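Local coordinates for glutaryl-CoA dehydrogenase (Mycobacterium smegmatis, PDB 3SF6), which is a flavoprotein of the acyl-CoA dehydrogenase family that forms a four-chain assembly and binds dihydroflavine-adenine dinucleotide, at residues G60-R65 and S106-L111; D39-V44 and L74-M79; G19-I24 and A272-L277. All coordinates share one frame; numbering follows the deposited sequence.

Contact 1: G60-R65 and S106-L111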
ATOM      1  N   GLY A  60     -17.506  25.684  13.647  1.00 12.20           N
ATOM      2  CA  GLY A  60     -16.126  26.162  13.625  1.00 14.00           C
ATOM      3  C   GLY A  60     -15.863  27.161  14.715  1.00 16.33           C
ATOM      4  O   GLY A  60     -15.010  28.055  14.549  1.00 17.05           O
ATOM      5  N   GLU A  61     -16.592  27.017  15.815  1.00 17.61           N
ATOM      6  CA  GLU A  61     -16.556  27.956  16.933  1.00 21.07           C
ATOM      7  C   GLU A  61     -16.768  27.132  18.187  1.00 20.57           C
ATOM      8  O   GLU A  61     -17.578  26.216  18.188  1.00 18.89           O
ATOM      9  CB  GLU A  61     -17.705  28.986  16.872  1.00 23.85           C
ATOM     10  CG  GLU A  61     -17.730  29.843  15.646  1.00 28.52           C
ATOM     11  CD  GLU A  61     -17.964  31.273  15.968  1.00 38.89           C
ATOM     12  OE1 GLU A  61     -19.042  31.584  16.528  1.00 46.03           O
ATOM     13  OE2 GLU A  61     -17.060  32.088  15.676  1.00 45.24           O
ATOM     14  N   LEU A  62     -16.052  27.464  19.254  1.00 20.42           N
ATOM     15  CA  LEU A  62     -16.243  26.788  20.530  1.00 20.32           C
ATOM     16  C   LEU A  62     -15.925  27.788  21.634  1.00 19.44           C
ATOM     17  O   LEU A  62     -15.242  28.782  21.381  1.00 18.16           O
ATOM     18  CB  LEU A  62     -15.366  25.544  20.646  1.00 20.85           C
ATOM     19  CG  LEU A  62     -13.896  25.675  21.049  1.00 20.14           C
ATOM     20  CD1 LEU A  62     -13.333  24.327  21.492  1.00 21.27           C
ATOM     21  CD2 LEU A  62     -13.061  26.288  19.894  1.00 21.55           C
ATOM     22  N   PRO A  63     -16.482  27.562  22.831  1.00 19.45           N
ATOM     23  CA  PRO A  63     -16.215  28.454  23.961  1.00 18.79           C
ATOM     24  C   PRO A  63     -14.834  28.154  24.532  1.00 17.24           C
ATOM     25  O   PRO A  63     -14.693  27.603  25.609  1.00 16.54           O
ATOM     26  CB  PRO A  63     -17.343  28.120  24.941  1.00 20.57           C
ATOM     27  CG  PRO A  63     -17.655  26.667  24.643  1.00 20.49           C
ATOM     28  CD  PRO A  63     -17.501  26.542  23.150  1.00 21.04           C
ATOM     29  N   ALA A  64     -13.809  28.513  23.784  1.00 16.46           N
ATOM     30  CA  ALA A  64     -12.460  28.082  24.112  1.00 15.84           C
ATOM     31  C   ALA A  64     -12.024  28.586  25.501  1.00 15.30           C
ATOM     32  O   ALA A  64     -11.415  27.835  26.272  1.00 14.30           O
ATOM     33  CB  ALA A  64     -11.472  28.552  23.044  1.00 16.04           C
ATOM     34  N   ARG A  65     -12.326  29.850  25.805  1.00 16.51           N
ATOM     35  CA  ARG A  65     -11.909  30.413  27.108  1.00 17.34           C
ATOM     36  C   ARG A  65     -12.581  29.700  28.263  1.00 16.54           C
ATOM     37  O   ARG A  65     -11.916  29.336  29.248  1.00 16.41           O
ATOM     38  CB  ARG A  65     -12.124  31.929  27.163  1.00 18.79           C
ATOM     39  CG  ARG A  65     -11.158  32.677  26.269  1.00 22.44           C
ATOM     40  CD  ARG A  65     -11.221  34.170  26.480  1.00 29.29           C
ATOM     41  NE  ARG A  65     -10.850  34.931  25.276  1.00 34.90           N
ATOM     42  CZ  ARG A  65     -11.604  35.118  24.180  1.00 35.81           C
ATOM     43  NH1 ARG A  65     -12.842  34.594  24.055  1.00 35.41           N
ATOM     44  NH2 ARG A  65     -11.104  35.850  23.182  1.00 36.01           N
ATOM     45  N   SER A 106      -9.434  15.795  18.136  1.00  6.21           N
ATOM     46  CA  SER A 106      -8.054  16.275  18.018  1.00  5.85           C
ATOM     47  C   SER A 106      -7.914  17.781  18.258  1.00  6.81           C
ATOM     48  O   SER A 106      -6.864  18.239  18.720  1.00  7.99           O
ATOM     49  CB  SER A 106      -7.498  16.024  16.624  1.00  6.42           C
ATOM     50  OG  SER A 106      -7.498  14.680  16.242  1.00  6.65           O
ATOM     51  N   GLY A 107      -8.936  18.554  17.889  1.00  6.70           N
ATOM     52  CA  GLY A 107      -8.906  20.000  18.145  1.00  6.75           C
ATOM     53  C   GLY A 107      -8.830  20.344  19.607  1.00  7.46           C
ATOM     54  O   GLY A 107      -8.088  21.256  20.032  1.00  8.34           O
ATOM     55  N   ILE A 108      -9.599  19.627  20.407  1.00  7.47           N
ATOM     56  CA  ILE A 108      -9.593  19.790  21.839  1.00  9.25           C
ATOM     57  C   ILE A 108      -8.231  19.369  22.409  1.00  8.99           C
ATOM     58  O   ILE A 108      -7.631  20.095  23.188  1.00  9.05           O
ATOM     59  CB  ILE A 108     -10.758  19.022  22.520  1.00  9.10           C
ATOM     60  CG1 ILE A 108     -12.151  19.496  22.002  1.00 13.80           C
ATOM     61  CG2 ILE A 108     -10.636  19.104  24.033  1.00 12.16           C
ATOM     62  CD1 ILE A 108     -12.463  20.967  22.090  1.00 16.07           C
ATOM     63  N   ARG A 109      -7.697  18.220  21.999  1.00  7.77           N
ATOM     64  CA  ARG A 109      -6.381  17.800  22.450  1.00  7.35           C
ATOM     65  C   ARG A 109      -5.319  18.842  22.024  1.00  6.51           C
ATOM     66  O   ARG A 109      -4.341  19.077  22.762  1.00  7.57           O
ATOM     67  CB  ARG A 109      -6.030  16.418  21.906  1.00  7.49           C
ATOM     68  CG  ARG A 109      -4.856  15.684  22.582  1.00  8.73           C
ATOM     69  CD  ARG A 109      -3.476  15.953  21.996  1.00  8.08           C
ATOM     70  NE  ARG A 109      -3.476  15.704  20.569  1.00  8.52           N
ATOM     71  CZ  ARG A 109      -3.076  16.516  19.602  1.00  9.62           C
ATOM     72  NH1 ARG A 109      -2.441  17.670  19.842  1.00  8.88           N
ATOM     73  NH2 ARG A 109      -3.249  16.129  18.353  1.00  7.26           N
ATOM     74  N   SER A 110      -5.493  19.438  20.833  1.00  6.52           N
ATOM     75  CA  SER A 110      -4.561  20.481  20.365  1.00  7.01           C
ATOM     76  C   SER A 110      -4.494  21.700  21.290  1.00  7.83           C
ATOM     77  O   SER A 110      -3.425  22.242  21.542  1.00  7.24           O
ATOM     78  CB  SER A 110      -4.851  20.951  18.928  1.00  7.48           C
ATOM     79  OG  SER A 110      -4.820  19.888  17.986  1.00  8.38           O
ATOM     80  N   LEU A 111      -5.643  22.154  21.783  1.00  7.71           N
ATOM     81  CA  LEU A 111      -5.723  23.267  22.723  1.00  8.10           C
ATOM     82  C   LEU A 111      -4.880  22.938  23.951  1.00  7.95           C
ATOM     83  O   LEU A 111      -4.067  23.748  24.413  1.00  7.68           O
ATOM     84  CB  LEU A 111      -7.190  23.552  23.126  1.00  8.83           C
ATOM     85  CG  LEU A 111      -7.394  24.658  24.185  1.00  9.91           C
ATOM     86  CD1 LEU A 111      -8.789  25.286  23.986  1.00 13.85           C
ATOM     87  CD2 LEU A 111      -7.252  24.098  25.596  1.00 10.02           C
TER

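Contact 2: D39-V44 and L74-M79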
ATOM      1  N   ASP A  39      -9.160   6.703  33.051  1.00  7.39           N
ATOM      2  CA  ASP A  39     -10.587   6.609  33.283  1.00  7.56           C
ATOM      3  C   ASP A  39     -11.179   7.965  33.634  1.00  8.08           C
ATOM      4  O   ASP A  39     -12.319   8.326  33.213  1.00  8.88           O
ATOM      5  CB  ASP A  39     -10.853   5.606  34.421  1.00  7.55           C
ATOM      6  CG  ASP A  39     -10.589   4.158  34.029  1.00  8.22           C
ATOM      7  OD1 ASP A  39     -10.413   3.872  32.826  1.00 10.20           O
ATOM      8  OD2 ASP A  39     -10.516   3.319  34.964  1.00  8.96           O
ATOM      9  N   THR A  40     -10.433   8.717  34.437  1.00  7.05           N
ATOM     10  CA  THR A  40     -10.867  10.070  34.847  1.00  8.76           C
ATOM     11  C   THR A  40     -10.999  11.002  33.633  1.00  8.36           C
ATOM     12  O   THR A  40     -11.994  11.723  33.478  1.00  9.38           O
ATOM     13  CB  THR A  40      -9.880  10.679  35.876  1.00  9.17           C
ATOM     14  OG1 THR A  40      -9.901   9.884  37.069  1.00 11.52           O
ATOM     15  CG2 THR A  40     -10.304  12.095  36.243  1.00 12.84           C
ATOM     16  N   VAL A  41     -10.011  10.971  32.755  1.00  7.92           N
ATOM     17  CA  VAL A  41     -10.049  11.796  31.574  1.00  7.65           C
ATOM     18  C   VAL A  41     -11.129  11.307  30.613  1.00  8.53           C
ATOM     19  O   VAL A  41     -11.885  12.113  30.041  1.00  8.77           O
ATOM     20  CB  VAL A  41      -8.681  11.858  30.879  1.00  7.96           C
ATOM     21  CG1 VAL A  41      -8.710  12.736  29.613  1.00  8.17           C
ATOM     22  CG2 VAL A  41      -7.593  12.414  31.827  1.00  9.74           C
ATOM     23  N   ARG A  42     -11.285   9.991  30.477  1.00  8.48           N
ATOM     24  CA  ARG A  42     -12.364   9.468  29.625  1.00  9.01           C
ATOM     25  C   ARG A  42     -13.720  10.004  30.088  1.00  9.78           C
ATOM     26  O   ARG A  42     -14.570  10.382  29.269  1.00 10.06           O
ATOM     27  CB  ARG A  42     -12.357   7.941  29.644  1.00  9.41           C
ATOM     28  CG  ARG A  42     -13.382   7.303  28.716  1.00 11.53           C
ATOM     29  CD  ARG A  42     -13.273   5.795  28.745  1.00 13.73           C
ATOM     30  NE  ARG A  42     -12.003   5.338  28.208  1.00 16.72           N
ATOM     31  CZ  ARG A  42     -11.562   4.092  28.277  1.00 15.47           C
ATOM     32  NH1 ARG A  42     -12.303   3.135  28.843  1.00 19.43           N
ATOM     33  NH2 ARG A  42     -10.404   3.779  27.773  1.00 14.06           N
ATOM     34  N   SER A  43     -13.946  10.023  31.399  1.00  8.70           N
ATOM     35  CA  SER A  43     -15.223  10.503  31.932  1.00  9.95           C
ATOM     36  C   SER A  43     -15.434  11.976  31.636  1.00 10.28           C
ATOM     37  O   SER A  43     -16.526  12.383  31.225  1.00 11.77           O
ATOM     38  CB  SER A  43     -15.318  10.226  33.436  1.00 10.51           C
ATOM     39  OG  SER A  43     -16.590  10.632  33.900  1.00 15.35           O
ATOM     40  N   VAL A  44     -14.373  12.771  31.758  1.00 10.11           N
ATOM     41  CA  VAL A  44     -14.433  14.201  31.400  1.00 10.09           C
ATOM     42  C   VAL A  44     -14.811  14.363  29.919  1.00 10.52           C
ATOM     43  O   VAL A  44     -15.676  15.194  29.565  1.00 10.15           O
ATOM     44  CB  VAL A  44     -13.113  14.955  31.713  1.00 11.13           C
ATOM     45  CG1 VAL A  44     -13.174  16.405  31.188  1.00 12.43           C
ATOM     46  CG2 VAL A  44     -12.791  14.965  33.231  1.00 13.08           C
ATOM     47  N   LEU A  74      -9.928  21.001  36.229  1.00 15.33           N
ATOM     48  CA  LEU A  74      -9.922  19.531  36.286  1.00 15.99           C
ATOM     49  C   LEU A  74      -8.519  18.924  36.329  1.00 16.18           C
ATOM     50  O   LEU A  74      -8.364  17.685  36.439  1.00 17.89           O
ATOM     51  CB  LEU A  74     -10.736  18.930  35.111  1.00 16.46           C
ATOM     52  CG  LEU A  74     -12.272  19.050  35.289  1.00 18.87           C
ATOM     53  CD1 LEU A  74     -13.012  18.849  33.994  1.00 19.85           C
ATOM     54  CD2 LEU A  74     -12.787  18.075  36.362  1.00 21.76           C
ATOM     55  N   GLY A  75      -7.487  19.754  36.216  1.00 13.89           N
ATOM     56  CA  GLY A  75      -6.098  19.274  36.336  1.00 13.16           C
ATOM     57  C   GLY A  75      -5.468  18.822  35.018  1.00 12.32           C
ATOM     58  O   GLY A  75      -4.372  18.217  34.998  1.00 12.28           O
ATOM     59  N   LEU A  76      -6.103  19.212  33.923  1.00 11.28           N
ATOM     60  CA  LEU A  76      -5.746  18.695  32.590  1.00 11.34           C
ATOM     61  C   LEU A  76      -4.838  19.606  31.755  1.00 10.53           C
ATOM     62  O   LEU A  76      -4.550  19.280  30.601  1.00  9.75           O
ATOM     63  CB  LEU A  76      -7.008  18.314  31.823  1.00 12.55           C
ATOM     64  CG  LEU A  76      -7.925  17.320  32.524  1.00 14.80           C
ATOM     65  CD1 LEU A  76      -9.165  17.047  31.640  1.00 16.49           C
ATOM     66  CD2 LEU A  76      -7.211  16.010  32.931  1.00 18.41           C
ATOM     67  N   LEU A  77      -4.392  20.724  32.320  1.00  9.05           N
ATOM     68  CA  LEU A  77      -3.469  21.647  31.637  1.00  8.28           C
ATOM     69  C   LEU A  77      -2.126  21.597  32.315  1.00  8.56           C
ATOM     70  O   LEU A  77      -1.999  21.853  33.506  1.00 10.28           O
ATOM     71  CB  LEU A  77      -4.029  23.075  31.633  1.00  6.43           C
ATOM     72  CG  LEU A  77      -5.384  23.221  30.925  1.00  8.94           C
ATOM     73  CD1 LEU A  77      -5.818  24.677  30.965  1.00  8.25           C
ATOM     74  CD2 LEU A  77      -5.356  22.704  29.457  1.00  7.88           C
ATOM     75  N   GLY A  78      -1.100  21.291  31.546  1.00  9.06           N
ATOM     76  CA  GLY A  78       0.231  21.139  32.108  1.00  8.62           C
ATOM     77  C   GLY A  78       0.419  19.811  32.796  1.00  8.68           C
ATOM     78  O   GLY A  78       1.240  19.688  33.702  1.00  9.51           O
ATOM     79  N   MET A  79      -0.302  18.789  32.336  1.00  8.75           N
ATOM     80  CA  MET A  79      -0.317  17.497  33.033  1.00  8.80           C
ATOM     81  C   MET A  79       1.044  16.877  33.311  1.00  9.00           C
ATOM     82  O   MET A  79       1.228  16.247  34.372  1.00 10.37           O
ATOM     83  CB  MET A  79      -1.155  16.477  32.254  1.00  8.93           C
ATOM     84  CG  MET A  79      -2.637  16.740  32.306  1.00  9.28           C
ATOM     85  SD  MET A  79      -3.627  15.524  31.418  1.00 12.96           S
ATOM     86  CE  MET A  79      -3.527  16.126  29.718  1.00 11.79           C
TER

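Contact 3: G19-I24 and A272-L277. With EDO (1,2-ethanediol), chain O.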
ATOM      1  N   GLY A  19     -13.661  -6.830  22.030  1.00 18.57           N
ATOM      2  CA  GLY A  19     -13.255  -5.476  21.582  1.00 16.00           C
ATOM      3  C   GLY A  19     -11.752  -5.396  21.288  1.00 14.65           C
ATOM      4  O   GLY A  19     -10.998  -6.297  21.676  1.00 13.99           O
ATOM      5  N   ALA A  20     -11.303  -4.318  20.646  1.00 13.26           N
ATOM      6  CA  ALA A  20      -9.901  -4.213  20.255  1.00 12.98           C
ATOM      7  C   ALA A  20      -8.976  -4.145  21.467  1.00 11.85           C
ATOM      8  O   ALA A  20      -7.951  -4.832  21.518  1.00 10.64           O
ATOM      9  CB  ALA A  20      -9.654  -2.983  19.370  1.00 13.79           C
ATOM     10  N   ASP A  21      -9.317  -3.315  22.445  1.00 10.87           N
ATOM     11  CA  ASP A  21      -8.457  -3.216  23.645  1.00 11.11           C
ATOM     12  C   ASP A  21      -8.361  -4.573  24.370  1.00 11.11           C
ATOM     13  O   ASP A  21      -7.313  -4.911  24.889  1.00 12.54           O
ATOM     14  CB  ASP A  21      -8.933  -2.157  24.651  1.00 10.43           C
ATOM     15  CG  ASP A  21      -8.619  -0.713  24.224  1.00 13.58           C
ATOM     16  OD1 ASP A  21      -8.348  -0.447  23.048  1.00 13.00           O
ATOM     17  OD2 ASP A  21      -8.624   0.187  25.116  1.00 15.25           O
ATOM     18  N   ASP A  22      -9.462  -5.309  24.429  1.00 11.65           N
ATOM     19  CA  ASP A  22      -9.488  -6.604  25.095  1.00 12.73           C
ATOM     20  C   ASP A  22      -8.619  -7.595  24.334  1.00 12.25           C
ATOM     21  O   ASP A  22      -7.822  -8.334  24.945  1.00 12.12           O
ATOM     22  CB  ASP A  22     -10.923  -7.114  25.170  1.00 14.15           C
ATOM     23  CG  ASP A  22     -11.013  -8.438  25.871  1.00 21.16           C
ATOM     24  OD1 ASP A  22     -10.882  -8.472  27.118  1.00 31.13           O
ATOM     25  OD2 ASP A  22     -11.218  -9.432  25.189  1.00 28.23           O
ATOM     26  N   LEU A  23      -8.740  -7.579  22.999  1.00 11.66           N
ATOM     27  CA  LEU A  23      -7.964  -8.489  22.166  1.00 12.24           C
ATOM     28  C   LEU A  23      -6.472  -8.175  22.289  1.00 12.51           C
ATOM     29  O   LEU A  23      -5.650  -9.111  22.414  1.00 12.99           O
ATOM     30  CB  LEU A  23      -8.436  -8.442  20.700  1.00 11.85           C
ATOM     31  CG  LEU A  23      -7.751  -9.400  19.743  1.00 13.29           C
ATOM     32  CD1 LEU A  23      -8.021 -10.814  20.119  1.00 11.97           C
ATOM     33  CD2 LEU A  23      -8.255  -9.160  18.281  1.00 14.18           C
ATOM     34  N   ILE A  24      -6.116  -6.894  22.301  1.00 12.75           N
ATOM     35  CA  ILE A  24      -4.709  -6.476  22.444  1.00 13.15           C
ATOM     36  C   ILE A  24      -4.196  -6.769  23.851  1.00 14.73           C
ATOM     37  O   ILE A  24      -3.049  -7.246  24.007  1.00 17.12           O
ATOM     38  CB  ILE A  24      -4.514  -5.020  22.033  1.00 12.79           C
ATOM     39  CG1 ILE A  24      -4.804  -4.875  20.541  1.00 14.48           C
ATOM     40  CG2 ILE A  24      -3.077  -4.538  22.331  1.00 15.48           C
ATOM     41  CD1 ILE A  24      -5.239  -3.473  20.143  1.00 16.96           C
ATOM     42  N   ALA A 272      -8.127   9.030  18.358  1.00  5.26           N
ATOM     43  CA  ALA A 272      -8.952   9.225  17.176  1.00  5.46           C
ATOM     44  C   ALA A 272      -9.087   7.882  16.442  1.00  5.24           C
ATOM     45  O   ALA A 272     -10.193   7.476  16.029  1.00  6.18           O
ATOM     46  CB  ALA A 272      -8.326  10.327  16.236  1.00  6.12           C
ATOM     47  N   ALA A 273      -7.973   7.161  16.306  1.00  5.34           N
ATOM     48  CA  ALA A 273      -8.030   5.825  15.658  1.00  5.42           C
ATOM     49  C   ALA A 273      -8.979   4.895  16.386  1.00  5.25           C
ATOM     50  O   ALA A 273      -9.818   4.210  15.758  1.00  5.97           O
ATOM     51  CB  ALA A 273      -6.630   5.181  15.571  1.00  6.29           C
ATOM     52  N   ARG A 274      -8.808   4.815  17.696  1.00  5.97           N
ATOM     53  CA  ARG A 274      -9.673   3.944  18.518  1.00  5.85           C
ATOM     54  C   ARG A 274     -11.149   4.240  18.345  1.00  5.73           C
ATOM     55  O   ARG A 274     -11.973   3.325  18.198  1.00  6.24           O
ATOM     56  CB  ARG A 274      -9.260   4.025  19.988  1.00  6.22           C
ATOM     57  CG  ARG A 274      -9.971   2.997  20.868  1.00  6.44           C
ATOM     58  CD  ARG A 274      -9.814   3.297  22.316  1.00  7.29           C
ATOM     59  NE  ARG A 274     -10.589   4.466  22.733  1.00  6.60           N
ATOM     60  CZ  ARG A 274     -10.395   5.133  23.854  1.00  6.98           C
ATOM     61  NH1 ARG A 274      -9.468   4.757  24.719  1.00  7.88           N
ATOM     62  NH2 ARG A 274     -11.175   6.182  24.135  1.00  9.53           N
ATOM     63  N   ASP A 275     -11.504   5.519  18.426  1.00  6.11           N
ATOM     64  CA  ASP A 275     -12.891   5.932  18.316  1.00  5.86           C
ATOM     65  C   ASP A 275     -13.443   5.471  16.957  1.00  6.69           C
ATOM     66  O   ASP A 275     -14.554   4.941  16.869  1.00  7.26           O
ATOM     67  CB  ASP A 275     -12.976   7.462  18.450  1.00  7.14           C
ATOM     68  CG  ASP A 275     -14.300   7.915  18.995  1.00 10.80           C
ATOM     69  OD1 ASP A 275     -14.674   7.333  20.080  1.00 18.43           O
ATOM     70  OD2 ASP A 275     -14.916   8.904  18.478  1.00  6.89           O
ATOM     71  N   CYS A 276     -12.648   5.636  15.898  1.00  6.38           N
ATOM     72  CA  CYS A 276     -13.080   5.181  14.584  1.00  6.38           C
ATOM     73  C   CYS A 276     -13.189   3.646  14.495  1.00  5.54           C
ATOM     74  O   CYS A 276     -14.136   3.128  13.909  1.00  5.40           O
ATOM     75  CB  CYS A 276     -12.128   5.686  13.509  1.00  5.32           C
ATOM     76  SG  CYS A 276     -12.148   7.482  13.283  1.00  6.42           S
ATOM     77  N   LEU A 277     -12.197   2.946  15.024  1.00  6.45           N
ATOM     78  CA  LEU A 277     -12.201   1.477  15.001  1.00  5.21           C
ATOM     79  C   LEU A 277     -13.398   0.931  15.779  1.00  6.21           C
ATOM     80  O   LEU A 277     -14.110   0.049  15.275  1.00  6.68           O
ATOM     81  CB  LEU A 277     -10.886   0.937  15.539  1.00  6.52           C
ATOM     82  CG  LEU A 277     -10.766  -0.551  15.741  1.00  6.73           C
ATOM     83  CD1 LEU A 277     -11.114  -1.314  14.452  1.00  7.71           C
ATOM     84  CD2 LEU A 277      -9.334  -0.882  16.191  1.00  7.15           C
TER
HETATM   85  C1  EDO O 413      -6.390   2.815  25.019  1.00 17.25           C
HETATM   86  O1  EDO O 413      -7.756   2.538  24.998  1.00 12.37           O
HETATM   87  C2  EDO O 413      -5.853   2.581  26.451  1.00 17.65           C
HETATM   88  O2  EDO O 413      -6.381   3.533  27.377  1.00 18.53           O

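Contact 1: G60-R65 and S106-L111
Leu62 and Ile108 meet in the all-helical N-terminal part of the acyl-CoA dehydrogenase fold, where the chain entering helix 64-73 packs against the first turns of helix 106-126. The evidence is a methyl-methyl approach, Leu62 CD1 to Ile108 CD1 at 3.5 Å, between side chains set obliquely to one another. Leu62 lies in extended backbone ahead of its helix, and its chi1 of 81° places CG between the backbone N and the carbonyl carbon; this less common setting carries CD1 over to the helix. Ile108 arrives by length: its CB does not point directly at the other segment, but CG1, beside the backbone N at chi1 -59°, extends CD1 across.

One helical turn on, Leu111 supplies the second point of contact. Its CB is directed at segment 60-65, and CD1 lies 4.3 Å from Ala64 CB and the same distance from Ala64 O. Ala64 and Leu111 are also the pair whose CA atoms come nearest across the contact, at 8.4 Å. No hydrogen bond crosses between the segments; the 124 Å² buried reflects van der Waals packing, mostly of apolar side chains. Trp56 of helix 53-59 and Leu67 of helix 64-73 both touch Leu62 and Ile108, extending the cluster.

Between the two contributors of segment 60-65, Pro63 is the N-cap residue and the centre of an inverse gamma turn, whose Ala64 N to Leu62 O bond is weak. Behind the apolar face, helix 106-126 is tied internally: Ser106 O accepts Ser110 N at 2.8 Å and, from the opposite face of its carbonyl plane, Ser110 OG at 2.7 Å, with a C=O...OG angle of 140°.

Contact 2: D39-V44 and L74-M79
Leu74 meets Val44 end on: Leu74 CD1 lies 3.7 Å from Val44 CG1 and 4.0 Å from Val44 CG2, so one leucine methyl faces the fork of the valine. The Leu74 CB is directed at helix 32-49. With chi1 at -75°, CG sits beside the backbone N and opposite the carbonyl carbon, bringing CD1 to the valine at the more exposed margin of the contact.

Gly75 is the first residue to leave helical backbone angles after helix 64-73. Its positive phi of 89° and the two bonds back into the last turn define a Schellman motif, and the chain turns there without adding a side chain to the interface. After this turn the Leu76 CB is again directed at helix 32-49.

Leu76, buried, divides its two methyls between valines one helical turn apart. CD1 approaches Val44 CG1 tip to tip at 4.1 Å, while CD2 passes alongside Val41, the two side chains running in opposite directions, and reaches Val41 CG2 at 3.8 Å. In Val44, CG1 is the branch nearest to both leucines, and a chi1 of 174° places it opposite the backbone N. No hydrogen bond links the segments; the contacts across the 194 Å² buried are between apolar side chains.

Leu77 turns from this helix to Val112 and Gln115 of helix 106-126. Beyond Gly78, again at positive phi, Met79 is held by backbone bonding to Met89, and its side chain packs on Tyr94 and Ala97 of helix 91-104 and on Val112. Val41 also touches Ala97 and Glu100. Segment 74-79 thus threads among helices 32-49, 91-104 and 106-126, within the helical N-terminal part of the family fold.

Contact 3: G19-I24 and A272-L277
Ala20 CB touches Leu277 CD2 at 3.8 Å, the direct apolar link between short helix 20-24 and long helix 252-286. Leu277 holds CG opposite its backbone N, with CD2 turned to the alanine methyl.

Asp21 and Arg274 form the polar half, their side chains crossing at about a right angle with carboxylate and guanidinium planes 63° apart. Their charged atoms do not meet (Asp21 OD2 to Arg274 NH1 4.7 Å); the direct touch is Asp21 OD1 on Arg274 CD, at 4.1 Å. A 1,2-ethanediol, probably from the crystallisation liquor, bridges them. Its O1 donates to Asp21 OD2 at a short 2.5 Å and accepts from Arg274 NH1 at 2.8 Å, with an N-H...O angle of 154°; O1 lies at the guanidinium edge, in its plane. Asp21 CG sits beside the backbone N, opposite the carbonyl carbon, which carries the carboxylate to the diol. The arginine extends until chi3 (72°) bends the chain, bringing NH1 there too. Arg38 NH1 also bonds the diol, Tyr311 OH bonds Asp21 OD1, and Glu100 OE2 makes a salt bridge with Arg274 NH1.

The backbone O atoms of Leu23 and Ile24 bond Gln334 and His320 of the second subunit. The contact thus lays an N-terminal helix on the C-terminal helical bundle of an acyl-CoA dehydrogenase fold, beside a subunit interface.

From the N terminus, segment 19-24 comes first and finds its partner at 272-277, so contact 3 closes a loop of 247 residues that encloses the other two contacts. Inside it, contact 2 closes a loop of 29 residues between 39-44 and 74-79, and contact 1 one of 40 between 60-65 and 106-111. These two cross, interlacing helices 32-49, 64-73 and 106-126; their centres lie about 15 Å apart and they do not touch. Contact 2 does meet contact 3, where Arg42 NH2 and Arg274 NH1 come to 3.3 Å around the shared carboxylate oxygen Glu100 OE2. Contacts 1 and 2 tie up the N-terminal helices; contact 3 joins the chain start to the C-terminal bundle.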